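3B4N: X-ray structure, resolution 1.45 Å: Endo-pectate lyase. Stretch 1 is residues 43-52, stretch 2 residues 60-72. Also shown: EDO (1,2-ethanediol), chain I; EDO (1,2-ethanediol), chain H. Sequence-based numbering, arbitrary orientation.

Stretch 1 43-52: KVARQEVYRG
Stretch 2, residues 60-72: RERIAVLDAETRT

A classic beta bulge shows how an antiparallel ladder can absorb one extra residue without losing its hydrogen bonds, and the pairing of residues 43-52 with 60-72 in this endo-pectate lyase is a compact example. The strand 44-52 is extended throughout most of its length, with phi/psi near -116/136 at E48 and -117/148 at Y50; A45, at -104/-46, departs from this. Its partner begins at E61 and runs the opposite way, the two axes making 136° and approaching to 4.3 Å. Q47 faces L66 and V49 faces A64 as hydrogen-bonded pairs, with CA-CA distances of 5.0 and 5.1 Å; between them E48 faces V65 as a non-hydrogen-bonded pair, E48 CA lying 4.6 Å from V65 CA. Beyond V49 the register shifts by one, so that Y50 faces R62 (CA-CA 4.2 Å) and R51 faces E61 (CA-CA 5.5 Å).

The ladder starts with Q47 N to L66 O at 3.1 Å and L66 N to Q47 O at 2.7 Å. Next, V49 N donates to A64 O at 3.0 Å. The extra residue is I63, whose phi/psi of -114/-11 breaks the extended course and brings two successive amides towards one carbonyl: I63 N lies 2.8 Å from V49 O in a nearly straight hydrogen bond, whereas A64 N reaches V49 O only weakly, at 3.5 Å. Regular pairing then resumes, R51 N to E61 O and E61 N to R51 O both measuring 2.9 Å.

The bulge interrupts the alternation of side chains in stretch 2 at I63, but the paired residues on both sides of it still share a face. Q47, V49 and R51 share a face with L66, A64 and E61. There V49 (chi1 t) packs its CG2 3.7 Å from CD1 of L66 (m, t) and its CG1 3.8 Å from CG1 of I63. The I63 CA-to-CB bond points sideways, but chi1 p and chi2 t bring the side chain nearer, and its CG2 covers one face of the R51 guanidinium.

E48, Y50, V65 and R62 occupy the other face, where E48 (m, t) is the electrostatic hub. Its OE2 accepts from R46 NH1 and from R62 NH1, both at 3.0 Å and both salt bridges, so the carboxylate offsets the like charges of R46 NH1 and R62 NH1, 3.8 Å apart. Y50 OH donates to E48 OE1 at 2.7 Å. With chi1 m and chi2 -92°, the tyrosine ring receives R62 CG over one face, 4.1 Å from the ring centroid. R62 (t, t, p) also donates from NE to O2 of a 1,2-ethanediol at 2.9 Å. V65 CG1 lies over one face of the R46 guanidinium, 3.6 Å from R46 CZ.

Past the ladder, A68 CB meets V44 CG1 at 3.5 Å, and a water donates to A45 O at 2.7 Å while accepting weakly from A68 N at 3.0 Å. D67 OD1 steadies the turn by accepting from E69 N and T70 N, each at 3.0 Å.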

# COMPACT_ATOMS: atom_id res chain seq x y z
N LYS A 43 21.40 -6.50 -3.22
CA LYS A 43 21.48 -7.45 -4.32
C LYS A 43 20.68 -8.71 -4.01
O LYS A 43 21.23 -9.80 -3.91
CB LYS A 43 22.95 -7.78 -4.62
CG LYS A 43 23.71 -6.59 -5.18
CD LYS A 43 25.19 -6.86 -5.42
CE LYS A 43 26.00 -6.67 -4.16
NZ LYS A 43 27.47 -6.62 -4.44
N VAL A 44 19.37 -8.55 -3.87
CA VAL A 44 18.52 -9.69 -3.57
C VAL A 44 18.36 -10.60 -4.78
O VAL A 44 18.11 -10.13 -5.89
CB VAL A 44 17.12 -9.23 -3.11
CG1 VAL A 44 16.26 -10.45 -2.79
CG2 VAL A 44 17.24 -8.33 -1.89
N ALA A 45 18.50 -11.91 -4.55
CA ALA A 45 18.35 -12.91 -5.60
C ALA A 45 17.00 -13.61 -5.44
O ALA A 45 16.26 -13.79 -6.40
CB ALA A 45 19.48 -13.92 -5.53
N ARG A 46 16.69 -14.00 -4.21
CA ARG A 46 15.42 -14.64 -3.90
C ARG A 46 15.09 -14.38 -2.45
O ARG A 46 15.93 -13.91 -1.69
CB ARG A 46 15.49 -16.16 -4.13
CG ARG A 46 16.46 -16.87 -3.20
CD ARG A 46 16.14 -18.35 -3.02
NE ARG A 46 16.14 -19.07 -4.29
CZ ARG A 46 15.92 -20.37 -4.41
NH1 ARG A 46 15.68 -21.11 -3.34
NH2 ARG A 46 15.94 -20.93 -5.61
N GLN A 47 13.85 -14.70 -2.08
CA GLN A 47 13.41 -14.51 -0.70
C GLN A 47 12.64 -15.75 -0.31
O GLN A 47 11.77 -16.20 -1.04
CB GLN A 47 12.55 -13.25 -0.60
CG GLN A 47 13.30 -12.02 -1.07
CD GLN A 47 12.43 -10.79 -1.11
OE1 GLN A 47 11.58 -10.65 -2.00
NE2 GLN A 47 12.63 -9.90 -0.16
N GLU A 48 12.96 -16.31 0.85
CA GLU A 48 12.31 -17.53 1.29
C GLU A 48 11.50 -17.32 2.54
O GLU A 48 11.95 -16.66 3.48
CB GLU A 48 13.37 -18.61 1.53
CG GLU A 48 14.29 -18.83 0.34
CD GLU A 48 15.29 -19.93 0.58
OE1 GLU A 48 15.83 -20.01 1.71
OE2 GLU A 48 15.56 -20.70 -0.36
N VAL A 49 10.30 -17.88 2.56
CA VAL A 49 9.45 -17.75 3.73
C VAL A 49 9.51 -19.05 4.51
O VAL A 49 9.36 -20.13 3.94
CB VAL A 49 7.98 -17.48 3.34
CG1 VAL A 49 7.14 -17.23 4.59
CG2 VAL A 49 7.90 -16.29 2.39
N TYR A 50 9.74 -18.94 5.81
CA TYR A 50 9.81 -20.10 6.70
C TYR A 50 8.69 -20.01 7.74
O TYR A 50 8.29 -18.92 8.15
CB TYR A 50 11.17 -20.14 7.41
CG TYR A 50 12.29 -20.53 6.48
CD1 TYR A 50 12.67 -21.86 6.35
CD2 TYR A 50 12.92 -19.57 5.69
CE1 TYR A 50 13.65 -22.24 5.45
CE2 TYR A 50 13.91 -19.94 4.78
CZ TYR A 50 14.27 -21.28 4.66
OH TYR A 50 15.22 -21.66 3.75
N ARG A 51 8.20 -21.17 8.15
CA ARG A 51 7.12 -21.22 9.13
C ARG A 51 7.30 -22.41 10.06
O ARG A 51 7.88 -23.42 9.67
CB ARG A 51 5.78 -21.36 8.39
CG ARG A 51 4.55 -21.23 9.29
CD ARG A 51 3.28 -21.53 8.50
NE ARG A 51 3.13 -22.96 8.25
CZ ARG A 51 2.31 -23.49 7.36
NH1 ARG A 51 1.55 -22.71 6.60
NH2 ARG A 51 2.27 -24.81 7.20
N GLY A 52 6.79 -22.27 11.28
CA GLY A 52 6.85 -23.35 12.24
C GLY A 52 5.66 -23.24 13.18
O GLY A 52 5.01 -22.20 13.22
N ARG A 60 11.98 -24.39 11.99
CA ARG A 60 11.20 -23.77 10.93
C ARG A 60 11.46 -24.46 9.61
O ARG A 60 12.55 -25.00 9.37
CB ARG A 60 11.53 -22.28 10.82
CG ARG A 60 12.89 -21.98 10.20
CD ARG A 60 13.32 -20.55 10.49
NE ARG A 60 14.73 -20.35 10.18
CZ ARG A 60 15.46 -19.35 10.66
NH1 ARG A 60 14.91 -18.44 11.46
NH2 ARG A 60 16.75 -19.27 10.37
N GLU A 61 10.46 -24.46 8.75
CA GLU A 61 10.59 -25.08 7.45
C GLU A 61 10.08 -24.16 6.36
O GLU A 61 9.16 -23.39 6.57
CB GLU A 61 9.87 -26.42 7.44
CG GLU A 61 10.60 -27.42 8.33
CD GLU A 61 10.08 -28.82 8.19
OE1 GLU A 61 9.92 -29.27 7.03
OE2 GLU A 61 9.85 -29.47 9.23
N ARG A 62 10.71 -24.24 5.19
CA ARG A 62 10.34 -23.36 4.10
C ARG A 62 8.97 -23.65 3.51
O ARG A 62 8.64 -24.80 3.24
CB ARG A 62 11.40 -23.41 3.00
CG ARG A 62 11.41 -22.18 2.12
CD ARG A 62 12.50 -22.27 1.08
NE ARG A 62 12.26 -23.38 0.17
CZ ARG A 62 13.18 -23.91 -0.62
NH1 ARG A 62 14.42 -23.43 -0.61
NH2 ARG A 62 12.87 -24.93 -1.41
N ILE A 63 8.17 -22.60 3.35
CA ILE A 63 6.85 -22.75 2.75
C ILE A 63 6.76 -22.04 1.41
O ILE A 63 5.80 -22.23 0.67
CB ILE A 63 5.71 -22.24 3.68
CG1 ILE A 63 5.86 -20.74 3.98
CG2 ILE A 63 5.70 -23.07 4.95
CD1 ILE A 63 4.64 -20.15 4.70
N ALA A 64 7.76 -21.22 1.07
CA ALA A 64 7.75 -20.54 -0.22
C ALA A 64 9.09 -19.99 -0.66
O ALA A 64 9.93 -19.64 0.17
CB ALA A 64 6.71 -19.40 -0.20
N VAL A 65 9.30 -19.95 -1.97
CA VAL A 65 10.49 -19.35 -2.56
C VAL A 65 9.90 -18.25 -3.44
O VAL A 65 9.11 -18.54 -4.35
CB VAL A 65 11.29 -20.33 -3.44
CG1 VAL A 65 12.39 -19.56 -4.18
CG2 VAL A 65 11.92 -21.42 -2.57
N LEU A 66 10.28 -17.01 -3.17
CA LEU A 66 9.76 -15.85 -3.89
C LEU A 66 10.82 -15.13 -4.68
O LEU A 66 12.01 -15.32 -4.46
CB LEU A 66 9.14 -14.87 -2.89
CG LEU A 66 8.16 -15.48 -1.88
CD1 LEU A 66 7.76 -14.44 -0.86
CD2 LEU A 66 6.94 -16.05 -2.61
N ASP A 67 10.38 -14.28 -5.61
CA ASP A 67 11.31 -13.50 -6.42
C ASP A 67 11.95 -12.43 -5.54
O ASP A 67 11.62 -12.31 -4.36
CB ASP A 67 10.61 -12.89 -7.65
CG ASP A 67 9.53 -11.88 -7.29
OD1 ASP A 67 9.67 -11.14 -6.30
OD2 ASP A 67 8.53 -11.82 -8.04
N ALA A 68 12.85 -11.64 -6.10
CA ALA A 68 13.58 -10.62 -5.35
C ALA A 68 12.88 -9.29 -5.17
O ALA A 68 13.34 -8.45 -4.39
CB ALA A 68 14.94 -10.38 -6.02
N GLU A 69 11.77 -9.10 -5.88
CA GLU A 69 11.07 -7.82 -5.85
C GLU A 69 9.92 -7.67 -4.87
O GLU A 69 9.68 -6.58 -4.34
CB GLU A 69 10.59 -7.49 -7.27
CG GLU A 69 11.73 -7.41 -8.31
CD GLU A 69 12.23 -8.77 -8.80
OE1 GLU A 69 13.42 -8.87 -9.17
OE2 GLU A 69 11.45 -9.75 -8.84
N THR A 70 9.20 -8.75 -4.63
CA THR A 70 8.07 -8.66 -3.72
C THR A 70 8.50 -8.36 -2.29
O THR A 70 9.62 -8.66 -1.88
CB THR A 70 7.24 -9.97 -3.75
OG1 THR A 70 6.02 -9.75 -3.02
CG2 THR A 70 8.00 -11.14 -3.10
N ARG A 71 7.60 -7.75 -1.52
CA ARG A 71 7.88 -7.46 -0.12
C ARG A 71 6.70 -7.92 0.72
O ARG A 71 6.58 -7.57 1.90
CB ARG A 71 8.13 -5.96 0.08
CG ARG A 71 9.45 -5.48 -0.56
CD ARG A 71 10.67 -6.09 0.12
NE ARG A 71 11.92 -5.54 -0.42
CZ ARG A 71 12.58 -6.03 -1.46
NH1 ARG A 71 12.15 -7.11 -2.11
NH2 ARG A 71 13.70 -5.44 -1.87
N THR A 72 5.83 -8.73 0.11
CA THR A 72 4.67 -9.26 0.82
C THR A 72 4.44 -10.72 0.44
O THR A 72 4.93 -11.20 -0.59
CB THR A 72 3.36 -8.48 0.49
OG1 THR A 72 3.05 -8.65 -0.90
CG2 THR A 72 3.51 -6.99 0.82
C1 EDO I . 8.91 -25.82 -0.65
O1 EDO I . 10.35 -26.14 -0.27
C2 EDO I . 8.44 -24.42 -0.25
O2 EDO I . 9.49 -23.39 -0.78
C1 EDO H . 15.98 -22.84 8.54
O1 EDO H . 17.08 -22.75 7.47
C2 EDO H . 16.44 -23.41 9.90
O2 EDO H . 17.46 -22.41 10.54
O HOH W 1 14.37 -13.16 -8.25